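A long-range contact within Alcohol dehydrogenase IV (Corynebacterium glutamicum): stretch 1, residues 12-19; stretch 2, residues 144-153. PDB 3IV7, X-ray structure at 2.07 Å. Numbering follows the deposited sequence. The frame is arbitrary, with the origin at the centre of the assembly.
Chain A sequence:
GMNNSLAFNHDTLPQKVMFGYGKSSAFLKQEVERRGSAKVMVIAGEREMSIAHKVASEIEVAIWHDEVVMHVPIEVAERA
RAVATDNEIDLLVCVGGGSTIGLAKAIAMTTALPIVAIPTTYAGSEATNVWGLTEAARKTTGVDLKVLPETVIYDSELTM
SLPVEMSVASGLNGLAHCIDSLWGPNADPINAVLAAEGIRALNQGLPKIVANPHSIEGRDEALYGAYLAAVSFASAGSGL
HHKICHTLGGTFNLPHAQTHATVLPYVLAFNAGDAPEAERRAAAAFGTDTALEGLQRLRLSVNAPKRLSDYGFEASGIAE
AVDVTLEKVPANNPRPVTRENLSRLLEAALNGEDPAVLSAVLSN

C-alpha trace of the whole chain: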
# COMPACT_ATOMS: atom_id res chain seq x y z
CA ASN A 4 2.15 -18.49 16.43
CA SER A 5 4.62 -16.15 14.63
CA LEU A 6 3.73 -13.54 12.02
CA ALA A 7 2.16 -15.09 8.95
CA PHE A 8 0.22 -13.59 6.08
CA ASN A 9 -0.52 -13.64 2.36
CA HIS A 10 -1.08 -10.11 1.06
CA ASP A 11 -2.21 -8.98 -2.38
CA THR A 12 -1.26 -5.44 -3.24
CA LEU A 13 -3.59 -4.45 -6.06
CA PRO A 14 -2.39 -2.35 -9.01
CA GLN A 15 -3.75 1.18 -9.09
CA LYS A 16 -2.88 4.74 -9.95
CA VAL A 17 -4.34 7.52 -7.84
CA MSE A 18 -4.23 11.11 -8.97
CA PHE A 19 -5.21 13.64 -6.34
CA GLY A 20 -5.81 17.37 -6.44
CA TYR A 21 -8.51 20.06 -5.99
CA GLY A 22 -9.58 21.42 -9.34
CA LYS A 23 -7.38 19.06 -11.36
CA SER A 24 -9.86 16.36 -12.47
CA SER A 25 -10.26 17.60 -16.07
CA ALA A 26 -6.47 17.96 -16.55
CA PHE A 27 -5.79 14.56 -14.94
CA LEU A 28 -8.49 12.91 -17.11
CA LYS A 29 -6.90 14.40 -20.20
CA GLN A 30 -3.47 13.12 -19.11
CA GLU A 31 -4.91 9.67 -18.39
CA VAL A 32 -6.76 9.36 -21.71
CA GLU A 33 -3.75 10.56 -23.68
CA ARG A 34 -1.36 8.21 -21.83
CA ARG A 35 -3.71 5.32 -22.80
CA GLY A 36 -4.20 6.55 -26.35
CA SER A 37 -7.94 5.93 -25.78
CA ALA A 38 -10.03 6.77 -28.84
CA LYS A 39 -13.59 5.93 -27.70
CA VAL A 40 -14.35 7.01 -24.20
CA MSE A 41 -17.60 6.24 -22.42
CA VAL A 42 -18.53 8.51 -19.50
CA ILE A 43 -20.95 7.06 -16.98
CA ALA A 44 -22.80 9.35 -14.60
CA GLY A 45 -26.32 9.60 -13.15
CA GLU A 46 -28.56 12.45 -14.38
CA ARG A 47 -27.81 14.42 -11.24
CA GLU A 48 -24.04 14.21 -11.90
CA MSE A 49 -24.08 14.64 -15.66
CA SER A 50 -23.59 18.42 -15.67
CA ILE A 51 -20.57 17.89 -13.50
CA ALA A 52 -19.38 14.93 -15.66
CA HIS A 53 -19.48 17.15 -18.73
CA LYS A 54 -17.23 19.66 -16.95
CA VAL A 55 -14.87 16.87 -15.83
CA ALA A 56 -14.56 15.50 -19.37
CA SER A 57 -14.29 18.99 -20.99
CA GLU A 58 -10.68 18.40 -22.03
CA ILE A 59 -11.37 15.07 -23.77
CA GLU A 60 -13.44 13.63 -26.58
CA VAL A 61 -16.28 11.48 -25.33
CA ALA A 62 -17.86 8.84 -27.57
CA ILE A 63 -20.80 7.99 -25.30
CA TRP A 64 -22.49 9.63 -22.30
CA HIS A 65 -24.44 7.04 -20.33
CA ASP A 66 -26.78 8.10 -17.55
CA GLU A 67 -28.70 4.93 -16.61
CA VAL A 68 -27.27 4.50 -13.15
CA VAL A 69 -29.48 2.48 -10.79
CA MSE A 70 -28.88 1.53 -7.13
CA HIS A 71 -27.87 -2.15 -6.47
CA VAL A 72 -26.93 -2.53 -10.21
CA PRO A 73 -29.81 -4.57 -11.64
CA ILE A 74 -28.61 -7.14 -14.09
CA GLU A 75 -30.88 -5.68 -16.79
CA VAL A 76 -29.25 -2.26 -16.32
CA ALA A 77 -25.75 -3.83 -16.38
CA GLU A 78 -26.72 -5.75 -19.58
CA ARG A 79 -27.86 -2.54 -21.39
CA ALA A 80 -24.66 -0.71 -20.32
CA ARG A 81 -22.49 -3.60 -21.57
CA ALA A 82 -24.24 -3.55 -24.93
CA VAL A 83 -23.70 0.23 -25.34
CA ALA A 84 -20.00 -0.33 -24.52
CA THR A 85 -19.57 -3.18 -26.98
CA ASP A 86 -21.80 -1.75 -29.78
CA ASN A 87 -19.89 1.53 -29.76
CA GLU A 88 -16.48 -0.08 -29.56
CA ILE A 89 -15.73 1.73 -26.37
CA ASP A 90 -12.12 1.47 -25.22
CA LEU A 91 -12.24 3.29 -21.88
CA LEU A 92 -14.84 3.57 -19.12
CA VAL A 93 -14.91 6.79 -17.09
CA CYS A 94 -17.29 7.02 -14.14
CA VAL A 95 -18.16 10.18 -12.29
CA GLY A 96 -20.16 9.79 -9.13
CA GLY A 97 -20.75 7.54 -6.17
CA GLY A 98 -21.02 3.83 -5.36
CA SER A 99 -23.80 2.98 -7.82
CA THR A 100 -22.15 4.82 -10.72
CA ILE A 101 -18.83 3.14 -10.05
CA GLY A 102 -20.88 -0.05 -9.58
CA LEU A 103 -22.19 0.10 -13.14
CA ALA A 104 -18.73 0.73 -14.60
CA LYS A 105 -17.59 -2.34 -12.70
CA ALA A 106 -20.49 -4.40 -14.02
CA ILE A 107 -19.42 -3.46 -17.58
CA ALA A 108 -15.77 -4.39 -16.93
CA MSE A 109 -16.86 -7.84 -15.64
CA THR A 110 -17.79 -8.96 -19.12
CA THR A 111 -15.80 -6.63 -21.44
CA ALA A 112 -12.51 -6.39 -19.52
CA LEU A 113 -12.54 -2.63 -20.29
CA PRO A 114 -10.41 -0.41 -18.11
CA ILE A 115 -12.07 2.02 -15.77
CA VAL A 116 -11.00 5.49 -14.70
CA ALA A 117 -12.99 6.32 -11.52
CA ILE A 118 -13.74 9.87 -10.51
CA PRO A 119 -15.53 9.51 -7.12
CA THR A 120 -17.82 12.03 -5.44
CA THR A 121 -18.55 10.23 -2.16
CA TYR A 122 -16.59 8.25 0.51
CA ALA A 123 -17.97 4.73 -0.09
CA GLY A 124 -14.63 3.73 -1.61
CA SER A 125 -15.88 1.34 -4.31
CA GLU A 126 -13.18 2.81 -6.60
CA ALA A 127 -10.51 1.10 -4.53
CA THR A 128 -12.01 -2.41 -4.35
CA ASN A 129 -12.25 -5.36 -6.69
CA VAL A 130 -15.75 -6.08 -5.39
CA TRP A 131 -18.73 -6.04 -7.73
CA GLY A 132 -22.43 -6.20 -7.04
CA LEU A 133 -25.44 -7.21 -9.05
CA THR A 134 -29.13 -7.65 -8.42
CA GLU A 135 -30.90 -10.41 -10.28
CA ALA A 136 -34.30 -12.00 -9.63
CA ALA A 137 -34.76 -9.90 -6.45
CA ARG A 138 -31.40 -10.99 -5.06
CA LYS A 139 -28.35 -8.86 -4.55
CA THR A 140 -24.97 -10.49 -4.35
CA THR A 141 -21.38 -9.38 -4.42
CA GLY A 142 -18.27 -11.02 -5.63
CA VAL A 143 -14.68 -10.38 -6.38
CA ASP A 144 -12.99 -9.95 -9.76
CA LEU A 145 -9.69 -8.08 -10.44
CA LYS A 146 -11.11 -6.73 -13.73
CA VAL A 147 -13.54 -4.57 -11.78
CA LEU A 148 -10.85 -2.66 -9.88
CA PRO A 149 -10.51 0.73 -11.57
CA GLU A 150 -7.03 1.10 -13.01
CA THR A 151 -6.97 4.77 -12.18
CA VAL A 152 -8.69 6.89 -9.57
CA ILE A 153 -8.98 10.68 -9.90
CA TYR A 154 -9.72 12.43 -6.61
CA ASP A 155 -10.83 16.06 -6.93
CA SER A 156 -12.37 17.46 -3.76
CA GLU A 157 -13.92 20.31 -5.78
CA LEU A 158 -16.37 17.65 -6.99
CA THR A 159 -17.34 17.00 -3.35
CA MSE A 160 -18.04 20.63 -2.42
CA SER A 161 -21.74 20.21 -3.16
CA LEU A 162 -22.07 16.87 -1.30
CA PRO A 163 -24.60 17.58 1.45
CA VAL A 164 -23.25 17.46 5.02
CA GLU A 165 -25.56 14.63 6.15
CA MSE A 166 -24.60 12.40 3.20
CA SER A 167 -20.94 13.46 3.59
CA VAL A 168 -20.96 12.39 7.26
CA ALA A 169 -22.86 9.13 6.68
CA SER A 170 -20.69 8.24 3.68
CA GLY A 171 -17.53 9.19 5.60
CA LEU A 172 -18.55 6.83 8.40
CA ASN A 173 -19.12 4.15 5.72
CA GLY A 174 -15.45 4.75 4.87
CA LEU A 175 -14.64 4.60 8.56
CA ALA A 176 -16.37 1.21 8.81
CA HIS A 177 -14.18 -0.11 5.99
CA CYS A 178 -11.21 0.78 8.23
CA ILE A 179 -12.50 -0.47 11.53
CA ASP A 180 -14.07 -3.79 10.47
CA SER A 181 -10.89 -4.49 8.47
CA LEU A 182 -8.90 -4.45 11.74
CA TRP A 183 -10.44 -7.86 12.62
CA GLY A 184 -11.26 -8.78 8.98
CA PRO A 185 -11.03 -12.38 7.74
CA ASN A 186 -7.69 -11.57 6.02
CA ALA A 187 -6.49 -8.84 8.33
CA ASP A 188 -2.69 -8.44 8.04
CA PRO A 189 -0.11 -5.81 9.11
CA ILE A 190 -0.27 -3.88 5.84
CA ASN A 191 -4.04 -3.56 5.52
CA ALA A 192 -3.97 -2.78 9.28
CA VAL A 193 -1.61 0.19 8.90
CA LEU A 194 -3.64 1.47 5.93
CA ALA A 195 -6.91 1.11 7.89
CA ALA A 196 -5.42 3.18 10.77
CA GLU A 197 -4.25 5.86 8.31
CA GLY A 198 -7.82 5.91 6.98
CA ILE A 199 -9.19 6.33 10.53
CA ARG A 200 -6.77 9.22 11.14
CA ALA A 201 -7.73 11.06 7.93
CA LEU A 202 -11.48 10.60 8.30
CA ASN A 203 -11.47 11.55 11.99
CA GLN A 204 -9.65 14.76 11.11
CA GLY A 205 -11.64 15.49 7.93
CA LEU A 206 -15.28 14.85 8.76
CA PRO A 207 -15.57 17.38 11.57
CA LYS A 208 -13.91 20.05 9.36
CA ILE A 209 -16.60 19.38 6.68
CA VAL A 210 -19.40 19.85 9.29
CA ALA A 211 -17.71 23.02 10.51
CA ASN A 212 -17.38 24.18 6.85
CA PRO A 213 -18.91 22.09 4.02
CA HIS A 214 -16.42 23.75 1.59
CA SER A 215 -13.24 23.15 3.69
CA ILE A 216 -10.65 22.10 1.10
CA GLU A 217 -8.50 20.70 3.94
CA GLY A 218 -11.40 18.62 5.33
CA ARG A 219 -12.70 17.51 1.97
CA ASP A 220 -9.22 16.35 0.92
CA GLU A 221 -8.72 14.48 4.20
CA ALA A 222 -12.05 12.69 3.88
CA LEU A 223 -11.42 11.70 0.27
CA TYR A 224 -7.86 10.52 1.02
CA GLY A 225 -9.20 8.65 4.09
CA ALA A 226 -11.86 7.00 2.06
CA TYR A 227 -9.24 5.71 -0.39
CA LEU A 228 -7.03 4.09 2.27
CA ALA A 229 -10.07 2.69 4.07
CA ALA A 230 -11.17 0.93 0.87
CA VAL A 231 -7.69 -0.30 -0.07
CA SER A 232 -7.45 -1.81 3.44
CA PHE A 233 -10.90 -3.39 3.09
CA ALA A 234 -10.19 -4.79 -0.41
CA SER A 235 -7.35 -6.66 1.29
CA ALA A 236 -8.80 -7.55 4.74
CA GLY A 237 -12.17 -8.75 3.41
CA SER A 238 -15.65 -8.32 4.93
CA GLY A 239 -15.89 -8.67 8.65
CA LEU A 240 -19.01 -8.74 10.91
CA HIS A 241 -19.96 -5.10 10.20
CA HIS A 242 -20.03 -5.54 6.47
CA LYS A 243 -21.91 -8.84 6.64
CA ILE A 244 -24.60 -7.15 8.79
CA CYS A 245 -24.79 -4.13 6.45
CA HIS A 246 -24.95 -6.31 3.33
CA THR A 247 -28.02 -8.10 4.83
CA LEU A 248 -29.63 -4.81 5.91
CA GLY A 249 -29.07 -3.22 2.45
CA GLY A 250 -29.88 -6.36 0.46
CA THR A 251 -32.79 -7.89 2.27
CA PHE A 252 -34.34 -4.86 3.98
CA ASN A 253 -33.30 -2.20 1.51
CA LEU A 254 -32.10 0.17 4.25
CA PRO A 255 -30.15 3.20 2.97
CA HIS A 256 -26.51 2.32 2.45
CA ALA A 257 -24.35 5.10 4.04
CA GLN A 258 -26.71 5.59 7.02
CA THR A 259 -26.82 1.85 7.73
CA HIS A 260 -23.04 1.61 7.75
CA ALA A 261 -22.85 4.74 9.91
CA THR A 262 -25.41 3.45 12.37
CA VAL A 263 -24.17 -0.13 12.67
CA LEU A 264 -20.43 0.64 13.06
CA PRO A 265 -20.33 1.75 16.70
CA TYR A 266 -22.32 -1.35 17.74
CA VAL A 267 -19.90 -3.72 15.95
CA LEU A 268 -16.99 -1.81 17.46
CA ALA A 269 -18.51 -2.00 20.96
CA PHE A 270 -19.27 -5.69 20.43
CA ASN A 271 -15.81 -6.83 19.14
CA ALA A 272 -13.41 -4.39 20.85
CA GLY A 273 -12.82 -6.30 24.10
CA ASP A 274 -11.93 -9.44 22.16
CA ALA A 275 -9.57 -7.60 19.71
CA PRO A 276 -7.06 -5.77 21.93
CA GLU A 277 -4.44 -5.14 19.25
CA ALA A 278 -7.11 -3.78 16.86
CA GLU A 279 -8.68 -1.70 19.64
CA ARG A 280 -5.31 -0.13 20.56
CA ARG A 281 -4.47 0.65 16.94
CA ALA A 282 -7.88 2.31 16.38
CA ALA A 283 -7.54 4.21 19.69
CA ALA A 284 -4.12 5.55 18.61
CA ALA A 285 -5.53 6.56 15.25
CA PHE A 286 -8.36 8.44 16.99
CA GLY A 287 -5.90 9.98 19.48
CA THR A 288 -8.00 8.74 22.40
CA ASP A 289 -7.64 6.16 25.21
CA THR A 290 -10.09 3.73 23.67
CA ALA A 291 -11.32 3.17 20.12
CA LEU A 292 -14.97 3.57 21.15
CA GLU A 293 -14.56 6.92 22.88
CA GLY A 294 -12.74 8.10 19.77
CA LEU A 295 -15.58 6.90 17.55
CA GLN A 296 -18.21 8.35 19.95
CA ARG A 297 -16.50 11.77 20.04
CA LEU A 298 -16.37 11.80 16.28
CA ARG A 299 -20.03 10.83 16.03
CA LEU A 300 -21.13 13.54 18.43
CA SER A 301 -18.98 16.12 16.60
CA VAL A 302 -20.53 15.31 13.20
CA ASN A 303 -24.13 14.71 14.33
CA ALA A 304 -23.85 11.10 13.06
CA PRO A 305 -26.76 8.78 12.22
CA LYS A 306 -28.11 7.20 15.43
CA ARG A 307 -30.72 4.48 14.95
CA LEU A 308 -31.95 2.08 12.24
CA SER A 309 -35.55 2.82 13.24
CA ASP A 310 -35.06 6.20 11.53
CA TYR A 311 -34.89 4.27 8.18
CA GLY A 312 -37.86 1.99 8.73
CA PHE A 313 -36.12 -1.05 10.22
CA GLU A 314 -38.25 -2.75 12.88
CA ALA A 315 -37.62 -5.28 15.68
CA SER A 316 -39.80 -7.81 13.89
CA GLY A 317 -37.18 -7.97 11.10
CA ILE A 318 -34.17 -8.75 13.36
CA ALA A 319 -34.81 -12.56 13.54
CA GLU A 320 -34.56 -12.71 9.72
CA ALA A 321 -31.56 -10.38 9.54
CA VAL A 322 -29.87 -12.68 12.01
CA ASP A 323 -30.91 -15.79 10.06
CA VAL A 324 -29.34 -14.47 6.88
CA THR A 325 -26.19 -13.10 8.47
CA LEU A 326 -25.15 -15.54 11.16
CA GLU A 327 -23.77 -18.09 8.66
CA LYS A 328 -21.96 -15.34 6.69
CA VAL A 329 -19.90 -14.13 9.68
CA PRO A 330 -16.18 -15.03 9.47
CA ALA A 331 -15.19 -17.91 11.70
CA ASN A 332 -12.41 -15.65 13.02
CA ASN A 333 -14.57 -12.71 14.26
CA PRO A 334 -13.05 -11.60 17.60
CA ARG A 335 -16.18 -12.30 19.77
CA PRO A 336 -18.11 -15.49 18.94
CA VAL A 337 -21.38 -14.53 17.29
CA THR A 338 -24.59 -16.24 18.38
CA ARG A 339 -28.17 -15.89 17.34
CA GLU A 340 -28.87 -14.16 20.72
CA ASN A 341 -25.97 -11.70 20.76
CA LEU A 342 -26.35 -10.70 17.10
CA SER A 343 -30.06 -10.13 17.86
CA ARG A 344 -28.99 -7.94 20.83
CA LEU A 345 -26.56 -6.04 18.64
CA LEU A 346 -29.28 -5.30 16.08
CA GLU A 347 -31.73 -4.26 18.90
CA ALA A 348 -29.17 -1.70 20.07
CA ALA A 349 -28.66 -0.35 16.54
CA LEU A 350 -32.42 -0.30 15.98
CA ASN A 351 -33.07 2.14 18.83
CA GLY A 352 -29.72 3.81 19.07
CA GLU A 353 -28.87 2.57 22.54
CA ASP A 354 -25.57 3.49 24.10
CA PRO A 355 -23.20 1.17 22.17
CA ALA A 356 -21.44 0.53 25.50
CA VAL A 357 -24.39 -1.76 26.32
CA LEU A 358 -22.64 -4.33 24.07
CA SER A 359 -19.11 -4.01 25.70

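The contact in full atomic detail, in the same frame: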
# COMPACT_ATOMS: atom_id res chain seq x y z
N THR A 12 -1.22 -6.86 -2.95
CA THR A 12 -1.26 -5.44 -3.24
C THR A 12 -1.79 -5.30 -4.64
O THR A 12 -1.22 -5.83 -5.56
CB THR A 12 0.09 -4.81 -3.14
OG1 THR A 12 0.55 -4.92 -1.78
CG2 THR A 12 0.01 -3.33 -3.56
N LEU A 13 -2.91 -4.59 -4.78
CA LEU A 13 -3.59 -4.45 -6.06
C LEU A 13 -3.05 -3.28 -6.85
O LEU A 13 -2.77 -2.23 -6.28
CB LEU A 13 -5.09 -4.24 -5.84
CG LEU A 13 -5.80 -5.36 -5.08
CD1 LEU A 13 -7.27 -5.06 -5.00
CD2 LEU A 13 -5.53 -6.76 -5.70
N PRO A 14 -2.96 -3.44 -8.19
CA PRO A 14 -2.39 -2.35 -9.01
C PRO A 14 -3.37 -1.19 -9.18
O PRO A 14 -4.53 -1.40 -9.48
CB PRO A 14 -2.12 -3.02 -10.36
CG PRO A 14 -3.11 -4.20 -10.42
CD PRO A 14 -3.34 -4.63 -8.99
N GLN A 15 -2.92 0.02 -8.91
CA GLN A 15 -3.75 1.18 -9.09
C GLN A 15 -2.95 2.46 -9.12
O GLN A 15 -1.95 2.60 -8.43
CB GLN A 15 -4.80 1.27 -7.97
CG GLN A 15 -6.04 2.04 -8.38
CD GLN A 15 -7.19 1.85 -7.39
OE1 GLN A 15 -6.99 1.91 -6.17
NE2 GLN A 15 -8.39 1.62 -7.92
N LYS A 16 -3.39 3.39 -9.95
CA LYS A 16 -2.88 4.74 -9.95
C LYS A 16 -3.93 5.64 -9.32
O LYS A 16 -5.14 5.51 -9.61
CB LYS A 16 -2.57 5.22 -11.36
CG LYS A 16 -2.15 6.69 -11.45
CD LYS A 16 -1.98 7.17 -12.95
CE LYS A 16 -0.70 6.66 -13.58
NZ LYS A 16 0.55 7.19 -12.87
N VAL A 17 -3.49 6.56 -8.48
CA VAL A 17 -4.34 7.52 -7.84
C VAL A 17 -3.80 8.88 -8.11
O VAL A 17 -2.61 9.15 -7.87
CB VAL A 17 -4.34 7.30 -6.32
CG1 VAL A 17 -5.35 8.25 -5.63
CG2 VAL A 17 -4.66 5.87 -6.02
N MSE A 18 -4.63 9.73 -8.71
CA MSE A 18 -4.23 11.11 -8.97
C MSE A 18 -5.12 11.99 -8.10
O MSE A 18 -6.35 11.83 -8.10
CB MSE A 18 -4.41 11.44 -10.43
CG MSE A 18 -3.68 10.48 -11.36
SE MSE A 18 -4.29 10.61 -13.22
CE MSE A 18 -3.01 11.84 -13.87
N PHE A 19 -4.51 12.92 -7.37
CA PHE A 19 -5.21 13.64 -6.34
C PHE A 19 -4.95 15.11 -6.49
O PHE A 19 -3.79 15.53 -6.63
CB PHE A 19 -4.71 13.15 -4.97
CG PHE A 19 -5.61 13.49 -3.83
CD1 PHE A 19 -5.69 14.79 -3.35
CD2 PHE A 19 -6.41 12.52 -3.25
CE1 PHE A 19 -6.55 15.11 -2.30
CE2 PHE A 19 -7.27 12.82 -2.21
CZ PHE A 19 -7.35 14.11 -1.73
N ASP A 144 -13.59 -9.74 -8.43
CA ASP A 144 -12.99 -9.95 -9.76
C ASP A 144 -12.02 -8.80 -9.98
O ASP A 144 -12.41 -7.64 -9.88
CB ASP A 144 -14.10 -9.98 -10.81
CG ASP A 144 -13.58 -10.08 -12.26
OD1 ASP A 144 -12.36 -10.12 -12.47
OD2 ASP A 144 -14.44 -10.09 -13.18
N LEU A 145 -10.74 -9.12 -10.23
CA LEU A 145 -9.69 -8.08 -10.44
C LEU A 145 -10.02 -7.11 -11.58
O LEU A 145 -9.64 -5.95 -11.53
CB LEU A 145 -8.31 -8.70 -10.71
CG LEU A 145 -7.13 -7.69 -10.95
CD1 LEU A 145 -6.89 -6.76 -9.69
CD2 LEU A 145 -5.81 -8.42 -11.37
N LYS A 146 -10.74 -7.59 -12.59
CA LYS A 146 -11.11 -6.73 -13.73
C LYS A 146 -12.00 -5.59 -13.34
O LYS A 146 -12.09 -4.64 -14.08
CB LYS A 146 -11.80 -7.52 -14.86
CG LYS A 146 -11.00 -8.69 -15.37
CD LYS A 146 -11.50 -9.18 -16.74
CE LYS A 146 -12.97 -9.39 -16.78
NZ LYS A 146 -13.43 -10.29 -15.71
N VAL A 147 -12.68 -5.66 -12.16
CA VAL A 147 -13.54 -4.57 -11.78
C VAL A 147 -12.84 -3.46 -11.00
O VAL A 147 -13.41 -2.41 -10.81
CB VAL A 147 -14.82 -5.02 -11.07
CG1 VAL A 147 -15.42 -6.17 -11.83
CG2 VAL A 147 -14.56 -5.38 -9.60
N LEU A 148 -11.61 -3.69 -10.58
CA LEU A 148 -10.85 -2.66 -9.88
C LEU A 148 -10.50 -1.54 -10.88
O LEU A 148 -9.87 -1.81 -11.88
CB LEU A 148 -9.55 -3.23 -9.30
CG LEU A 148 -8.63 -2.24 -8.58
CD1 LEU A 148 -9.30 -1.74 -7.28
CD2 LEU A 148 -7.23 -2.89 -8.30
N PRO A 149 -10.90 -0.29 -10.60
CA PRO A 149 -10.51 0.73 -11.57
C PRO A 149 -8.99 0.85 -11.64
O PRO A 149 -8.30 0.78 -10.61
CB PRO A 149 -11.13 2.01 -11.01
CG PRO A 149 -12.35 1.53 -10.26
CD PRO A 149 -12.02 0.16 -9.74
N GLU A 150 -8.47 0.97 -12.83
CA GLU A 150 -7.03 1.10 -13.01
C GLU A 150 -6.51 2.43 -12.53
O GLU A 150 -5.37 2.54 -12.10
CB GLU A 150 -6.66 0.92 -14.45
CG GLU A 150 -6.79 -0.46 -14.91
CD GLU A 150 -6.27 -0.66 -16.32
OE1 GLU A 150 -5.74 0.30 -16.92
OE2 GLU A 150 -6.42 -1.78 -16.82
N THR A 151 -7.33 3.45 -12.65
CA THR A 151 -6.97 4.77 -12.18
C THR A 151 -8.10 5.41 -11.40
O THR A 151 -9.29 5.30 -11.78
CB THR A 151 -6.61 5.67 -13.35
OG1 THR A 151 -5.53 5.08 -14.09
CG2 THR A 151 -6.23 7.08 -12.87
N VAL A 152 -7.73 6.13 -10.34
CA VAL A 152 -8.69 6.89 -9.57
C VAL A 152 -8.28 8.34 -9.56
O VAL A 152 -7.14 8.67 -9.23
CB VAL A 152 -8.81 6.36 -8.11
CG1 VAL A 152 -9.90 7.16 -7.34
CG2 VAL A 152 -9.11 4.87 -8.12
N ILE A 153 -9.20 9.21 -9.96
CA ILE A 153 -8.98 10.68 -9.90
C ILE A 153 -9.81 11.29 -8.77
O ILE A 153 -11.04 11.19 -8.77
CB ILE A 153 -9.31 11.33 -11.23
CG1 ILE A 153 -8.39 10.75 -12.32
CG2 ILE A 153 -9.20 12.92 -11.13
CD1 ILE A 153 -8.81 11.13 -13.79

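Stretch 2 opens with a turn held by its own bonds. Asp144 accepts a hydrogen bond at OD1 from Lys146 N (3.0 Å) and forms a salt bridge from OD2 to Lys146 NZ (2.7 Å). Neither residue touches stretch 1.

Leu145 does: its CA-to-CB bond points sideways, but the t, p rotamer brings CD1 within 4.2 Å of both Leu13 CD2 and Pro14 CD. Leu148 points directly toward stretch 1 and is the apolar centre of the loop half. Its CD2 packs 3.5 Å from Leu13 CB and 3.3 Å from Pro14 O, and its CD1 lies 3.5 Å from Gln15 NE2.

Pro149 has no amide hydrogen to offer, yet its carbonyl is used: the extended side chain of Gln15 reaches across so that NE2 donates to Pro149 O at 2.8 Å. A side-chain amide thus bonds to backbone just ahead of the first bridge pair, Lys16 with Thr151. The CA-to-CB bond of Glu150 points away, and the residue contributes its carbonyl, with Lys16 N donating to Glu150 O at 3.0 Å and a nearly linear 173°.

From Thr151 the strands run parallel, their axes 13° apart. Lys16 O receives Val152 N at 2.8 Å and also a CA-H...O contact from Thr151 CA at 3.2 Å. Val152 O repeats the pattern in reverse, accepting Met18 N at 2.8 Å and facing Val17 CA at 3.3 Å. The rule to read here is that of parallel pairing: Val152 bonds through both N and O, to the two residues flanking its bridge partner Val17, so one residue's backbone spells out the register.

The side chains alternate accordingly. Val17 and Val152 share one face, where Val152 CG2 also meets Gln15 NE2 at 3.3 Å. Lys16, Thr151, selenomethionine Met18 and Ile153 share the other, where Met18 SE lies 4.0 Å from Thr151 CG2 and 4.2 Å from Ile153 CG1.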